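Side-chain contact in dual specificity protein phosphatase 14 (Homo sapiens, PDB 2WGP), which removes phosphate from tyrosine, serine and threonine residues of proteins, inactivating the MAP kinases ERK, JNK and p38: residues E135-V140 / P181-K186. Sequence-based numbering, arbitrary orientation.
Sequences EAYNWV and PDVYEK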
loop_
_atom_site.group_PDB
_atom_site.type_symbol
_atom_site.label_atom_id
_atom_site.label_comp_id
_atom_site.label_asym_id
_atom_site.label_seq_id
_atom_site.Cartn_x
_atom_site.Cartn_y
_atom_site.Cartn_z
ATOM N N GLU A 135 -11.959 7.799 28.994
ATOM C CA GLU A 135 -11.885 7.541 30.437
ATOM C C GLU A 135 -11.108 6.257 30.750
ATOM O O GLU A 135 -10.347 6.224 31.703
ATOM C CB GLU A 135 -13.275 7.413 31.077
ATOM C CG GLU A 135 -14.169 8.619 31.081
ATOM C CD GLU A 135 -15.591 8.304 31.687
ATOM O OE1 GLU A 135 -16.486 7.678 31.010
ATOM O OE2 GLU A 135 -15.807 8.697 32.862
ATOM N N ALA A 136 -11.330 5.217 29.942
ATOM C CA ALA A 136 -10.697 3.909 30.118
ATOM C C ALA A 136 -9.170 4.023 29.920
ATOM O O ALA A 136 -8.398 3.502 30.703
ATOM C CB ALA A 136 -11.324 2.864 29.139
ATOM N N TYR A 137 -8.764 4.738 28.873
ATOM C CA TYR A 137 -7.358 5.107 28.661
ATOM C C TYR A 137 -6.776 5.861 29.850
ATOM O O TYR A 137 -5.740 5.459 30.391
ATOM C CB TYR A 137 -7.226 5.893 27.341
ATOM C CG TYR A 137 -5.841 6.415 27.059
ATOM C CD1 TYR A 137 -4.784 5.551 26.752
ATOM C CD2 TYR A 137 -5.593 7.777 27.107
ATOM C CE1 TYR A 137 -3.491 6.068 26.498
ATOM C CE2 TYR A 137 -4.339 8.293 26.844
ATOM C CZ TYR A 137 -3.302 7.451 26.539
ATOM O OH TYR A 137 -2.066 8.005 26.294
ATOM N N ASN A 138 -7.437 6.938 30.264
ATOM C CA ASN A 138 -6.959 7.752 31.390
ATOM C C ASN A 138 -6.853 6.930 32.673
ATOM O O ASN A 138 -5.899 7.098 33.425
ATOM C CB ASN A 138 -7.874 8.948 31.634
ATOM C CG ASN A 138 -7.855 9.959 30.506
ATOM O OD1 ASN A 138 -6.896 10.064 29.744
ATOM N ND2 ASN A 138 -8.927 10.714 30.406
ATOM N N TRP A 139 -7.807 6.026 32.889
ATOM C CA TRP A 139 -7.810 5.096 34.036
ATOM C C TRP A 139 -6.503 4.261 34.069
ATOM O O TRP A 139 -5.743 4.279 35.048
ATOM C CB TRP A 139 -9.043 4.188 33.903
ATOM C CG TRP A 139 -9.353 3.233 35.013
ATOM C CD1 TRP A 139 -8.477 2.552 35.796
ATOM C CD2 TRP A 139 -10.652 2.775 35.383
ATOM N NE1 TRP A 139 -9.140 1.753 36.668
ATOM C CE2 TRP A 139 -10.484 1.877 36.450
ATOM C CE3 TRP A 139 -11.950 3.086 34.956
ATOM C CZ2 TRP A 139 -11.561 1.260 37.087
ATOM C CZ3 TRP A 139 -13.020 2.476 35.589
ATOM C CH2 TRP A 139 -12.815 1.566 36.639
ATOM N N VAL A 140 -6.236 3.551 32.988
ATOM C CA VAL A 140 -5.038 2.709 32.914
ATOM C C VAL A 140 -3.756 3.550 32.937
ATOM O O VAL A 140 -2.801 3.216 33.625
ATOM C CB VAL A 140 -5.037 1.816 31.670
ATOM C CG1 VAL A 140 -3.783 0.907 31.678
ATOM C CG2 VAL A 140 -6.313 0.959 31.602
ATOM N N PRO A 181 -4.179 8.378 17.478
ATOM C CA PRO A 181 -5.300 8.889 18.249
ATOM C C PRO A 181 -5.040 10.329 18.722
ATOM O O PRO A 181 -3.900 10.698 19.079
ATOM C CB PRO A 181 -5.388 7.930 19.441
ATOM C CG PRO A 181 -3.975 7.386 19.577
ATOM C CD PRO A 181 -3.485 7.270 18.165
ATOM N N ASP A 182 -6.103 11.124 18.760
ATOM C CA ASP A 182 -5.978 12.521 19.207
ATOM C C ASP A 182 -5.287 12.706 20.565
ATOM O O ASP A 182 -4.596 13.707 20.758
ATOM C CB ASP A 182 -7.304 13.307 19.122
ATOM C CG ASP A 182 -8.494 12.621 19.792
ATOM O OD1 ASP A 182 -8.345 11.816 20.728
ATOM O OD2 ASP A 182 -9.629 12.951 19.391
ATOM N N VAL A 183 -5.451 11.746 21.484
ATOM C CA VAL A 183 -4.788 11.822 22.791
ATOM C C VAL A 183 -3.256 11.910 22.689
ATOM O O VAL A 183 -2.628 12.621 23.473
ATOM C CB VAL A 183 -5.202 10.674 23.762
ATOM C CG1 VAL A 183 -6.681 10.869 24.242
ATOM C CG2 VAL A 183 -5.005 9.302 23.140
ATOM N N TYR A 184 -2.670 11.239 21.711
ATOM C CA TYR A 184 -1.217 11.288 21.505
ATOM C C TYR A 184 -0.794 12.655 20.976
ATOM O O TYR A 184 0.253 13.175 21.346
ATOM C CB TYR A 184 -0.750 10.218 20.527
ATOM C CG TYR A 184 -0.773 8.783 21.042
ATOM C CD1 TYR A 184 -1.236 8.460 22.326
ATOM C CD2 TYR A 184 -0.342 7.740 20.218
ATOM C CE1 TYR A 184 -1.270 7.153 22.760
ATOM C CE2 TYR A 184 -0.370 6.447 20.630
ATOM C CZ TYR A 184 -0.841 6.140 21.910
ATOM O OH TYR A 184 -0.859 4.833 22.353
ATOM N N GLU A 185 -1.602 13.227 20.089
ATOM C CA GLU A 185 -1.303 14.564 19.563
ATOM C C GLU A 185 -1.385 15.577 20.714
ATOM O O GLU A 185 -0.511 16.432 20.859
ATOM C CB GLU A 185 -2.279 14.905 18.438
ATOM C CG GLU A 185 -1.808 15.987 17.501
ATOM C CD GLU A 185 -2.127 17.375 18.003
ATOM O OE1 GLU A 185 -3.037 17.480 18.854
ATOM O OE2 GLU A 185 -1.498 18.359 17.528
ATOM N N LYS A 186 -2.442 15.478 21.517
ATOM C CA LYS A 186 -2.631 16.366 22.667
ATOM C C LYS A 186 -1.460 16.288 23.662
ATOM O O LYS A 186 -0.961 17.322 24.099
ATOM C CB LYS A 186 -3.986 16.108 23.333
ATOM C CG LYS A 186 -5.164 16.500 22.430
ATOM C CD LYS A 186 -6.515 16.067 22.967
ATOM C CE LYS A 186 -7.633 16.657 22.135
ATOM N NZ LYS A 186 -8.949 16.528 22.810
#
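Tyr-137 on helix 133-143 and Val-183 in the first turn of the C-terminal helix 182-188 form the closest backbone approach, their CA atoms 9.3 Å apart, a gap bridged by side chains alone. Tyr-137 spans most of it. With CG anti to the backbone N (chi1 176°), its ring reaches out to the second helix, where CE2 lies 3.9 Å from CG2 of Val-183 and 4.0 Å from its CB. The two side chains run past one another in opposite directions, the valine meeting the tyrosine ring obliquely. Beyond it, the Tyr-137 hydroxyl arrives in the plane of the Tyr-184 ring, at its edge, where Tyr-137 OH lies 3.7 Å from CE1 of Tyr-184. One face of that second ring is covered by Pro-181, the N-cap residue, whose CG sits 3.6 Å above the ring centre. Both phenol groups find their polar partners outside the pair: Tyr-137 OH is hydrogen-bonded to Glu-187, one turn further along the same C-terminal helix, and Tyr-184 OH to the carbonyl of Pro-149 and to Trp-154 of helix 151-165. A leucine in place of Tyr-137 would probably leave Glu-187 without its hydroxyl mate and open a gap beside Val-183 and the edge of Tyr-184. The contact thus joins helix 182-188, which follows the hairpin of strands 172-175 and 178-181, to helix 133-143, which packs on helix 116-129, away from the catalytic Cys-110. Its chemistry is mixed: apolar contact at the far end of the Tyr-137 ring, at CE2 and CZ, with the hydroxyl of this buried tyrosine satisfied by a carboxylate from the helix it packs against.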